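Local coordinates for antifungal protein GAFP-1 (Gastrodia elata, PDB 1XD5) that probably binds mannose as a monomeric bulb-type lectin of an orchid and acts as an antifungal protein, at residues L54-Q57 against N61-I64; T76-G81 against N101-T106; I86-R89 against V93-Y96. One frame throughout, in Å; residues are numbered along the deposited sequence.

Contact 1: L54-Q57 against N61-I64; sequences LKMQ and NLVI
The side chain of Q57 reaches over V63 and N61, and its terminal amide meets both. With CG anti to the carbonyl carbon (chi1 -60°) and the chain extended beyond it, the amide is carried across to V63, whose CG2 lies 3.6 Å from Q57 OE1. The two side chains of Q57 and N61 run side by side in the same direction, yet their amide planes stand 83° apart, so they do not stack. A water joins them, accepting from N61 ND2 at 3.0 Å and, more weakly, from Q57 NE2. The firmer partners of the Q57 amide come from the turn and from the residue after I64: D59 OD1 takes NE2 and Y65 OH bonds to OE1, which fixes both ends of the group. Together with N61 and V63 these residues spell the QxDxNxVxY signature of monocot mannose-binding lectins, which in relatives lines a mannose pocket; here it is set on the hairpin of strands 52-56 and 62-66, whose short segments run antiparallel. K55 and V63 form its hydrogen-bonded pair: K55 N donates to V63 O at 2.8 Å, almost straight at 174°, and V63 N returns the bond to K55 O. Beyond the strand end, Q57 N still donates to N61 O at 2.9 Å. The other face is apolar and buried. There L54 and L62 cross obliquely, and L54 CD1 sits 3.8 Å from L62 CG while also touching I64 CG1. M56 meets L62 at about a right angle, SD lying 4.1 Å from L62 CD1. Bent at chi2 and chi3, the methionine turns CE back to N61 O, and L31 of strand 31-35 packs against L54 and I64 from within the molecule.

Contact 2: T76-G81 against N101-T106; sequences TNRQNG and NAIWAT
T76 OG1 is gripped by S74 OG and by the carbonyl oxygen of G60, bonds that probably help to hold the T76 side chain where it meets I103 and W104. OG1 lies between the backbone N and the carbonyl carbon (chi1 50°), which leaves CG2 to face strand 102-105. That methyl approaches W104 CD1 at 3.5 Å, oblique to the indole, and comes within 3.6 Å of I103 O. Further along the loop, R78 bends at chi3 and lays its guanidinium flat against I103: CG2 stands 3.7 Å above the plane, over its centre, a methyl resting on the face of a charged group. I103 CD1 reaches back to T76 O, 4.0 Å away. A backbone bond to D59 holds R78 in the loop, and Y83 also touches its side chain. The contact thus joins the loop between strands 69-73 and 84-87 to the corner at I103, where strand 102-105 is broken. Since the polar bonds of T76 OG1 run to S74 and G60, and the meeting itself is methyl against carbonyl, indole and guanidinium, the join depends on shape and dispersion, and the R78 pose, near a crystal neighbour, may be partly set by the lattice.

Contact 3: I86-R89 against V93-Y96; sequences ILQR and VVIY
I86 and V94 face each other as a hydrogen-bonded antiparallel pair: I86 N donates to V94 O at 2.8 Å, and V94 N returns a 3.0 Å bond to I86 O. One residue along, L87 and V93 form a non-hydrogen-bonded pair with their CA atoms 4.5 Å apart, and V93 CA adds a C-H...O contact to I86 O. This is the hairpin of strands 84-87 and 93-96 in the last of the three four-stranded sheets of a beta-prism II fold, and Q88, V94 and Y96 hold positions of the QxDxNxVxY mannose-binding signature; a sugar pocket here, as in related lectins, is probable but is not seen with ligand. The pairing splits the side chains between two faces. L87 and V93 turn to the interior, where L87 CD1 meets V93 CG2 at 3.7 Å and F23 and L33 of other strands pack against both. The second face carries I86, V94, Q88 and Y96. A chi1 of -57° sets CG of Q88 beside the backbone N, and from there the straight chain crosses over V94 and brings its amide to the rim of the tyrosine near the hydroxyl, the amide and ring planes only 16° apart. The orientation of that amide in the model is doubtful, and nothing is rested on its single atoms. Within its own strand, V94 CG1 covers one face of the Y96 ring, 3.4 Å above the plane and offset toward the rim. I86 instead comes in at the ring edge, near its plane, its CG2 methyl lying 3.7 Å from Y96 CE2.

How the contacts relate
Contacts 1 and 3 are equivalent hairpins in two of the three sheets of the prism, their centres about 14 Å apart, and each carries a copy of the signature tied to mannose binding in this family. I95 joins them inside: its CD1 packs 3.8 Å from L62 CB and its CG2 lies 4.0 Å from M56 SD. Contact 2 connects to both. Toward contact 1, T76 N probably donates to N61 OD1 at 3.2 Å; toward contact 3, the 102-105 strand pairs with 93-96 through I103 N to I95 O at 2.8 Å. W104 reaches inward as well, CZ3 lying 4.0 Å from L62 CD2. Along the chain, contact 3 is nested within the loop that contact 2 closes.

Contact 1: L54-Q57 against N61-I64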
# COMPACT_ATOMS: atom_id res chain seq x y z
N LEU A 54 6.43 4.20 1.92
CA LEU A 54 5.09 4.17 1.40
C LEU A 54 4.24 5.10 2.27
O LEU A 54 4.14 4.88 3.47
CB LEU A 54 4.53 2.74 1.42
CG LEU A 54 3.11 2.57 0.87
CD1 LEU A 54 3.07 2.88 -0.62
CD2 LEU A 54 2.54 1.16 1.15
N LYS A 55 3.67 6.12 1.65
CA LYS A 55 2.90 7.12 2.39
C LYS A 55 1.43 7.03 2.04
O LYS A 55 1.06 7.17 0.88
CB LYS A 55 3.42 8.53 2.06
CG LYS A 55 4.85 8.82 2.51
CD LYS A 55 5.13 10.33 2.54
CE LYS A 55 6.59 10.63 2.88
NZ LYS A 55 6.97 12.04 2.56
N MET A 56 0.59 6.83 3.05
CA MET A 56 -0.85 6.93 2.90
C MET A 56 -1.17 8.38 3.22
O MET A 56 -1.08 8.80 4.37
CB MET A 56 -1.57 5.97 3.87
CG MET A 56 -3.10 6.01 3.83
SD MET A 56 -3.80 5.39 2.27
CE MET A 56 -4.26 6.92 1.43
N GLN A 57 -1.50 9.15 2.19
CA GLN A 57 -1.69 10.59 2.33
C GLN A 57 -3.10 10.98 2.77
O GLN A 57 -4.06 10.23 2.56
CB GLN A 57 -1.32 11.32 1.03
CG GLN A 57 0.15 11.07 0.63
CD GLN A 57 0.62 11.91 -0.54
OE1 GLN A 57 1.81 12.04 -0.76
NE2 GLN A 57 -0.32 12.45 -1.31
N ASN A 61 -4.38 9.70 -1.57
CA ASN A 61 -3.38 9.15 -2.48
C ASN A 61 -2.40 8.25 -1.74
O ASN A 61 -1.97 8.58 -0.63
CB ASN A 61 -2.61 10.28 -3.16
CG ASN A 61 -2.21 9.95 -4.60
OD1 ASN A 61 -2.50 8.87 -5.12
ND2 ASN A 61 -1.53 10.90 -5.25
N LEU A 62 -2.04 7.13 -2.36
CA LEU A 62 -1.02 6.25 -1.81
C LEU A 62 0.21 6.40 -2.67
O LEU A 62 0.16 6.16 -3.88
CB LEU A 62 -1.49 4.79 -1.83
CG LEU A 62 -0.55 3.73 -1.24
CD1 LEU A 62 -0.53 3.85 0.28
CD2 LEU A 62 -0.99 2.32 -1.66
N VAL A 63 1.33 6.77 -2.06
CA VAL A 63 2.47 7.19 -2.84
C VAL A 63 3.75 6.57 -2.34
O VAL A 63 4.00 6.54 -1.13
CB VAL A 63 2.64 8.74 -2.84
CG1 VAL A 63 3.72 9.16 -3.82
CG2 VAL A 63 1.32 9.44 -3.19
N ILE A 64 4.56 6.08 -3.27
CA ILE A 64 5.89 5.62 -2.95
C ILE A 64 6.85 6.79 -3.14
O ILE A 64 6.87 7.41 -4.21
CB ILE A 64 6.30 4.43 -3.86
CG1 ILE A 64 5.36 3.24 -3.66
CG2 ILE A 64 7.77 4.04 -3.61
CD1 ILE A 64 5.65 2.07 -4.61
O HOH W 1 -1.63 13.63 -4.07

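Contact 2: T76-G81 against N101-T106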
# COMPACT_ATOMS: atom_id res chain seq x y z
N THR A 76 -5.27 8.25 -6.51
CA THR A 76 -6.60 8.30 -5.92
C THR A 76 -6.75 9.54 -5.05
O THR A 76 -7.60 9.58 -4.15
CB THR A 76 -6.86 7.04 -5.10
OG1 THR A 76 -5.75 6.81 -4.21
CG2 THR A 76 -6.86 5.81 -6.01
N ASN A 77 -5.93 10.55 -5.32
CA ASN A 77 -6.04 11.86 -4.66
C ASN A 77 -7.45 12.43 -4.82
O ASN A 77 -8.04 12.37 -5.89
CB ASN A 77 -4.99 12.85 -5.19
CG ASN A 77 -5.02 13.00 -6.71
OD1 ASN A 77 -5.36 14.07 -7.23
ND2 ASN A 77 -4.67 11.94 -7.42
N ARG A 78 -7.98 12.95 -3.72
CA ARG A 78 -9.28 13.59 -3.70
C ARG A 78 -9.25 14.65 -2.59
O ARG A 78 -8.20 15.20 -2.30
CB ARG A 78 -10.41 12.57 -3.49
CG ARG A 78 -10.12 11.50 -2.43
CD ARG A 78 -11.32 10.62 -2.10
NE ARG A 78 -11.74 9.79 -3.23
CZ ARG A 78 -12.99 9.40 -3.46
NH1 ARG A 78 -13.97 9.77 -2.64
NH2 ARG A 78 -13.26 8.64 -4.52
N GLN A 79 -10.39 14.92 -1.97
CA GLN A 79 -10.42 15.87 -0.86
C GLN A 79 -9.74 15.27 0.37
O GLN A 79 -9.72 14.05 0.56
CB GLN A 79 -11.87 16.27 -0.53
CG GLN A 79 -12.76 15.13 -0.02
CD GLN A 79 -13.34 14.23 -1.14
OE1 GLN A 79 -13.97 13.22 -0.84
NE2 GLN A 79 -13.15 14.61 -2.40
N ASN A 80 -9.16 16.13 1.20
CA ASN A 80 -8.55 15.69 2.44
C ASN A 80 -9.57 15.02 3.34
O ASN A 80 -10.75 15.39 3.36
CB ASN A 80 -7.92 16.86 3.19
CG ASN A 80 -6.70 17.44 2.47
OD1 ASN A 80 -6.21 18.50 2.84
ND2 ASN A 80 -6.21 16.74 1.45
N GLY A 81 -9.12 14.01 4.08
CA GLY A 81 -9.99 13.34 5.03
C GLY A 81 -9.19 12.29 5.77
O GLY A 81 -7.96 12.28 5.72
N ASN A 101 -16.44 2.99 2.35
CA ASN A 101 -16.34 3.14 0.90
C ASN A 101 -14.91 2.94 0.44
O ASN A 101 -14.01 3.64 0.88
CB ASN A 101 -16.83 4.52 0.46
CG ASN A 101 -18.29 4.76 0.80
OD1 ASN A 101 -19.16 3.98 0.41
ND2 ASN A 101 -18.56 5.83 1.53
N ALA A 102 -14.71 1.95 -0.44
CA ALA A 102 -13.40 1.71 -1.02
C ALA A 102 -13.11 2.77 -2.08
O ALA A 102 -13.97 3.07 -2.92
CB ALA A 102 -13.33 0.32 -1.63
N ILE A 103 -11.90 3.34 -2.04
CA ILE A 103 -11.49 4.29 -3.07
C ILE A 103 -10.35 3.74 -3.95
O ILE A 103 -10.03 4.32 -4.99
CB ILE A 103 -11.13 5.68 -2.47
CG1 ILE A 103 -9.80 5.65 -1.72
CG2 ILE A 103 -12.27 6.23 -1.59
CD1 ILE A 103 -9.18 7.02 -1.48
N TRP A 104 -9.76 2.62 -3.52
CA TRP A 104 -8.72 1.95 -4.28
C TRP A 104 -8.60 0.52 -3.78
O TRP A 104 -8.85 0.26 -2.60
CB TRP A 104 -7.38 2.67 -4.11
CG TRP A 104 -6.26 2.13 -4.96
CD1 TRP A 104 -6.05 2.37 -6.31
CD2 TRP A 104 -5.20 1.28 -4.53
NE1 TRP A 104 -4.91 1.71 -6.72
CE2 TRP A 104 -4.37 1.04 -5.65
CE3 TRP A 104 -4.86 0.70 -3.30
CZ2 TRP A 104 -3.23 0.23 -5.58
CZ3 TRP A 104 -3.71 -0.10 -3.23
CH2 TRP A 104 -2.92 -0.33 -4.36
N ALA A 105 -8.21 -0.39 -4.67
CA ALA A 105 -7.95 -1.78 -4.30
C ALA A 105 -6.93 -2.39 -5.25
O ALA A 105 -6.81 -1.96 -6.40
CB ALA A 105 -9.25 -2.59 -4.32
N THR A 106 -6.21 -3.39 -4.78
CA THR A 106 -5.30 -4.16 -5.63
C THR A 106 -6.07 -5.20 -6.42
O THR A 106 -5.56 -5.73 -7.41
CB THR A 106 -4.21 -4.85 -4.80
OG1 THR A 106 -4.82 -5.55 -3.72
CG2 THR A 106 -3.29 -3.84 -4.12

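Contact 3: I86-R89 against V93-Y96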
# COMPACT_ATOMS: atom_id res chain seq x y z
N ILE A 86 -5.69 -1.03 4.14
CA ILE A 86 -5.79 -2.25 4.92
C ILE A 86 -5.55 -3.49 4.08
O ILE A 86 -6.03 -3.59 2.94
CB ILE A 86 -7.16 -2.31 5.68
CG1 ILE A 86 -7.20 -3.51 6.64
CG2 ILE A 86 -8.34 -2.32 4.70
CD1 ILE A 86 -8.31 -3.46 7.67
N LEU A 87 -4.78 -4.42 4.64
CA LEU A 87 -4.64 -5.75 4.07
C LEU A 87 -5.72 -6.66 4.68
O LEU A 87 -5.67 -7.00 5.86
CB LEU A 87 -3.23 -6.28 4.33
CG LEU A 87 -2.83 -7.70 3.90
CD1 LEU A 87 -3.26 -8.01 2.50
CD2 LEU A 87 -1.32 -7.89 4.05
N GLN A 88 -6.71 -7.01 3.87
CA GLN A 88 -7.87 -7.75 4.35
C GLN A 88 -7.61 -9.25 4.43
O GLN A 88 -6.71 -9.78 3.78
CB GLN A 88 -9.08 -7.48 3.45
CG GLN A 88 -9.44 -6.01 3.33
CD GLN A 88 -10.73 -5.80 2.58
OE1 GLN A 88 -11.15 -6.65 1.77
NE2 GLN A 88 -11.36 -4.67 2.83
N ARG A 89 -8.44 -9.91 5.23
CA ARG A 89 -8.35 -11.36 5.38
C ARG A 89 -8.72 -12.11 4.10
O ARG A 89 -8.42 -13.29 3.97
CB ARG A 89 -9.24 -11.81 6.55
CG ARG A 89 -8.60 -11.56 7.92
CD ARG A 89 -9.56 -11.75 9.07
NE ARG A 89 -8.94 -11.51 10.37
CZ ARG A 89 -8.29 -12.43 11.08
NH1 ARG A 89 -8.12 -13.66 10.61
NH2 ARG A 89 -7.77 -12.11 12.26
N VAL A 93 -6.18 -5.67 -0.87
CA VAL A 93 -5.55 -4.54 -0.21
C VAL A 93 -6.36 -3.35 -0.67
O VAL A 93 -6.49 -3.13 -1.87
CB VAL A 93 -4.07 -4.37 -0.60
CG1 VAL A 93 -3.43 -3.18 0.14
CG2 VAL A 93 -3.29 -5.64 -0.30
N VAL A 94 -6.94 -2.62 0.28
CA VAL A 94 -7.95 -1.61 -0.04
C VAL A 94 -7.69 -0.32 0.73
O VAL A 94 -7.26 -0.36 1.88
CB VAL A 94 -9.37 -2.13 0.28
CG1 VAL A 94 -10.47 -1.17 -0.23
CG2 VAL A 94 -9.59 -3.55 -0.27
N ILE A 95 -7.95 0.83 0.10
CA ILE A 95 -8.02 2.09 0.83
C ILE A 95 -9.49 2.42 1.06
O ILE A 95 -10.29 2.41 0.11
CB ILE A 95 -7.34 3.25 0.06
CG1 ILE A 95 -5.87 2.92 -0.25
CG2 ILE A 95 -7.44 4.57 0.87
CD1 ILE A 95 -5.18 3.91 -1.19
N TYR A 96 -9.84 2.71 2.31
CA TYR A 96 -11.20 3.10 2.67
C TYR A 96 -11.25 4.53 3.18
O TYR A 96 -10.28 5.04 3.74
CB TYR A 96 -11.76 2.18 3.77
CG TYR A 96 -12.10 0.80 3.28
CD1 TYR A 96 -13.28 0.55 2.58
CD2 TYR A 96 -11.23 -0.27 3.52
CE1 TYR A 96 -13.59 -0.72 2.12
CE2 TYR A 96 -11.53 -1.55 3.07
CZ TYR A 96 -12.71 -1.77 2.37
OH TYR A 96 -13.01 -3.01 1.90